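Local coordinates for protein (soluble lytic transglycosylase SLT70) (Escherichia coli, PDB 1QSA) that cleaves the glycosidic bonds between N-acetylmuramic acid and N-acetylglucosamine in peptidoglycan, forming a 1,6-anhydro bond in the N-acetylmuramic acid residue, at residues Asp4-Arg7 / Ser8-Ala11. Residues are numbered along the deposited sequence; the frame is centred on the assembly and turned at random.
Sequences DEQR and SRYA. With SO4 (sulfate ion), chain C; ACT (acetate ion), chain O.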
ATOM      1  N   ASP A   4      18.688  31.536 -12.774  1.00 12.01           N
ATOM      2  CA  ASP A   4      18.155  32.286 -11.651  1.00 12.17           C
ATOM      3  C   ASP A   4      17.060  33.268 -12.089  1.00 12.74           C
ATOM      4  O   ASP A   4      16.007  33.349 -11.444  1.00 11.84           O
ATOM      5  CB  ASP A   4      19.277  33.013 -10.915  1.00 12.73           C
ATOM      6  CG  ASP A   4      18.789  33.690  -9.650  1.00 16.49           C
ATOM      7  OD1 ASP A   4      18.664  33.007  -8.609  1.00 18.15           O
ATOM      8  OD2 ASP A   4      18.505  34.894  -9.715  1.00 14.97           O
ATOM      9  N   GLU A   5      17.289  34.001 -13.183  1.00 13.52           N
ATOM     10  CA  GLU A   5      16.276  34.944 -13.680  1.00 12.65           C
ATOM     11  C   GLU A   5      15.040  34.204 -14.187  1.00 12.27           C
ATOM     12  O   GLU A   5      13.910  34.658 -13.982  1.00 12.18           O
ATOM     13  CB  GLU A   5      16.843  35.816 -14.794  1.00 16.01           C
ATOM     14  CG  GLU A   5      17.735  36.916 -14.251  1.00 18.71           C
ATOM     15  CD  GLU A   5      18.315  37.785 -15.336  1.00 24.04           C
ATOM     16  OE1 GLU A   5      17.558  38.248 -16.224  1.00 28.32           O
ATOM     17  OE2 GLU A   5      19.532  38.021 -15.284  1.00 28.39           O
ATOM     18  N   GLN A   6      15.258  33.076 -14.856  1.00 10.16           N
ATOM     19  CA  GLN A   6      14.145  32.266 -15.365  1.00 10.75           C
ATOM     20  C   GLN A   6      13.255  31.785 -14.213  1.00 10.88           C
ATOM     21  O   GLN A   6      12.022  31.732 -14.345  1.00 10.89           O
ATOM     22  CB  GLN A   6      14.674  31.073 -16.157  1.00 10.69           C
ATOM     23  CG  GLN A   6      15.286  31.491 -17.493  1.00 11.45           C
ATOM     24  CD  GLN A   6      16.213  30.437 -18.090  1.00 13.29           C
ATOM     25  OE1 GLN A   6      16.365  29.338 -17.550  1.00 13.97           O
ATOM     26  NE2 GLN A   6      16.811  30.761 -19.236  1.00 14.72           N
ATOM     27  N   ARG A   7      13.871  31.428 -13.090  1.00  9.47           N
ATOM     28  CA  ARG A   7      13.116  30.972 -11.917  1.00  9.88           C
ATOM     29  C   ARG A   7      12.103  32.028 -11.472  1.00 10.90           C
ATOM     30  O   ARG A   7      10.935  31.710 -11.214  1.00 11.26           O
ATOM     31  CB  ARG A   7      14.068  30.610 -10.777  1.00  9.57           C
ATOM     32  CG  ARG A   7      14.691  29.247 -10.981  1.00  9.32           C
ATOM     33  CD  ARG A   7      15.799  28.991  -9.986  1.00 10.36           C
ATOM     34  NE  ARG A   7      16.230  27.600 -10.041  1.00 11.00           N
ATOM     35  CZ  ARG A   7      17.116  27.065  -9.205  1.00 12.58           C
ATOM     36  NH1 ARG A   7      17.689  27.824  -8.276  1.00 14.86           N
ATOM     37  NH2 ARG A   7      17.449  25.783  -9.314  1.00 13.53           N
ATOM     38  N   SER A   8      12.536  33.288 -11.405  1.00 11.21           N
ATOM     39  CA  SER A   8      11.631  34.372 -11.007  1.00 11.01           C
ATOM     40  C   SER A   8      10.489  34.508 -12.019  1.00 10.92           C
ATOM     41  O   SER A   8       9.324  34.605 -11.625  1.00 11.88           O
ATOM     42  CB  SER A   8      12.373  35.716 -10.901  1.00 12.65           C
ATOM     43  OG  SER A   8      13.309  35.724  -9.831  1.00 13.59           O
ATOM     44  N   ARG A   9      10.822  34.501 -13.311  1.00 10.11           N
ATOM     45  CA  ARG A   9       9.798  34.631 -14.357  1.00 11.03           C
ATOM     46  C   ARG A   9       8.833  33.447 -14.329  1.00 11.43           C
ATOM     47  O   ARG A   9       7.639  33.620 -14.575  1.00 10.27           O
ATOM     48  CB  ARG A   9      10.422  34.781 -15.744  1.00 11.75           C
ATOM     49  CG  ARG A   9      11.274  36.048 -15.887  1.00 12.09           C
ATOM     50  CD  ARG A   9      11.426  36.469 -17.342  1.00 11.85           C
ATOM     51  NE  ARG A   9      11.952  35.425 -18.224  1.00 12.06           N
ATOM     52  CZ  ARG A   9      13.227  35.057 -18.274  1.00 13.77           C
ATOM     53  NH1 ARG A   9      14.101  35.562 -17.407  1.00 13.05           N
ATOM     54  NH2 ARG A   9      13.608  34.117 -19.120  1.00 13.36           N
ATOM     55  N   TYR A  10       9.334  32.272 -13.950  1.00 10.55           N
ATOM     56  CA  TYR A  10       8.488  31.068 -13.878  1.00  9.99           C
ATOM     57  C   TYR A  10       7.438  31.232 -12.782  1.00 12.11           C
ATOM     58  O   TYR A  10       6.248  30.989 -13.004  1.00 11.39           O
ATOM     59  CB  TYR A  10       9.342  29.816 -13.618  1.00 10.12           C
ATOM     60  CG  TYR A  10       8.564  28.523 -13.715  1.00  9.13           C
ATOM     61  CD1 TYR A  10       8.121  28.048 -14.946  1.00 10.39           C
ATOM     62  CD2 TYR A  10       8.272  27.780 -12.572  1.00 10.99           C
ATOM     63  CE1 TYR A  10       7.397  26.858 -15.041  1.00 12.74           C
ATOM     64  CE2 TYR A  10       7.547  26.582 -12.657  1.00 11.60           C
ATOM     65  CZ  TYR A  10       7.118  26.136 -13.894  1.00 11.52           C
ATOM     66  OH  TYR A  10       6.392  24.962 -13.986  1.00 14.47           O
ATOM     67  N   ALA A  11       7.870  31.624 -11.588  1.00 10.06           N
ATOM     68  CA  ALA A  11       6.934  31.834 -10.483  1.00 10.14           C
ATOM     69  C   ALA A  11       5.938  32.945 -10.850  1.00 10.37           C
ATOM     70  O   ALA A  11       4.736  32.834 -10.577  1.00 11.27           O
ATOM     71  CB  ALA A  11       7.695  32.202  -9.212  1.00 13.16           C
TER
HETATM   72  S   SO4 C 702      19.770  25.046  -6.498  1.00 36.72           S
HETATM   73  O1  SO4 C 702      19.558  24.624  -5.099  1.00 37.52           O
HETATM   74  O2  SO4 C 702      21.170  24.799  -6.900  1.00 38.63           O
HETATM   75  O3  SO4 C 702      18.862  24.268  -7.368  1.00 34.68           O
HETATM   76  O4  SO4 C 702      19.508  26.490  -6.597  1.00 36.16           O
HETATM   77  C   ACT O 801       4.734  23.032 -11.768  1.00 15.88           C
HETATM   78  O   ACT O 801       3.774  22.720 -11.038  1.00 16.97           O
HETATM   79  OXT ACT O 801       5.221  24.180 -11.776  1.00 14.08           O
HETATM   80  CH3 ACT O 801       5.355  21.971 -12.663  1.00 15.28           C
HETATM   81  O   HOH W   1      14.387  38.274 -16.139  1.00 13.68           O
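Arg9 folds back over Gln6 and Glu5, one turn earlier in helix 3-18. A bend at chi3 (-55°) turns its guanidinium toward the N-terminus; one face lies over Gln6 CA, which is offset toward the rim of the group, and Arg9 NH2 comes 3.5 Å from Gln6 CG. The amide of Gln6 stands almost at right angles to this group; the two polar ends instead meet at Asp1 OD2, by a hydrogen bond from Gln6 NE2 and a salt bridge from Arg9 NH2, which also bonds Gly31 O.

Glu5 OE1 and Arg9 NH1, 4.5 Å apart, are too distant for a salt bridge, though their opposite charges probably attract; a water bridges them, accepting from NH1 and donating to OE1.

Beneath these side chains the backbone pairs i to i+4. Arg9 N to Glu5 O (3.2 Å) and Ala11 N to Arg7 O (3.1 Å) are nearly straight, whereas Ser8 N to Asp4 O is weak.

Arg7 and Tyr10 carry polar tips to a sulfate and an acetate, both probably from the crystallisation liquor. Extended from CG to NE, Arg7 presents its guanidinium edge to the sulfate, NH1 donating to O4 and NH2 to O3, both at 2.8 Å; Arg389 also binds this ion. Arg7 NE pairs with Glu390, and Tyr393 adds a cation-pi contact. A leucine here would probably leave Glu390 without this cationic mate and the sulfate to Arg389 alone. Tyr10, its ring among Tyr35, Tyr40 and Trp394, donates from OH to acetate OXT (2.6 Å).

Side chains meeting at three- and four-residue spacing are characteristic of an alpha-helix, here the N-terminal one of the alpha-superhelix, which Arg7 links to helix 383-393.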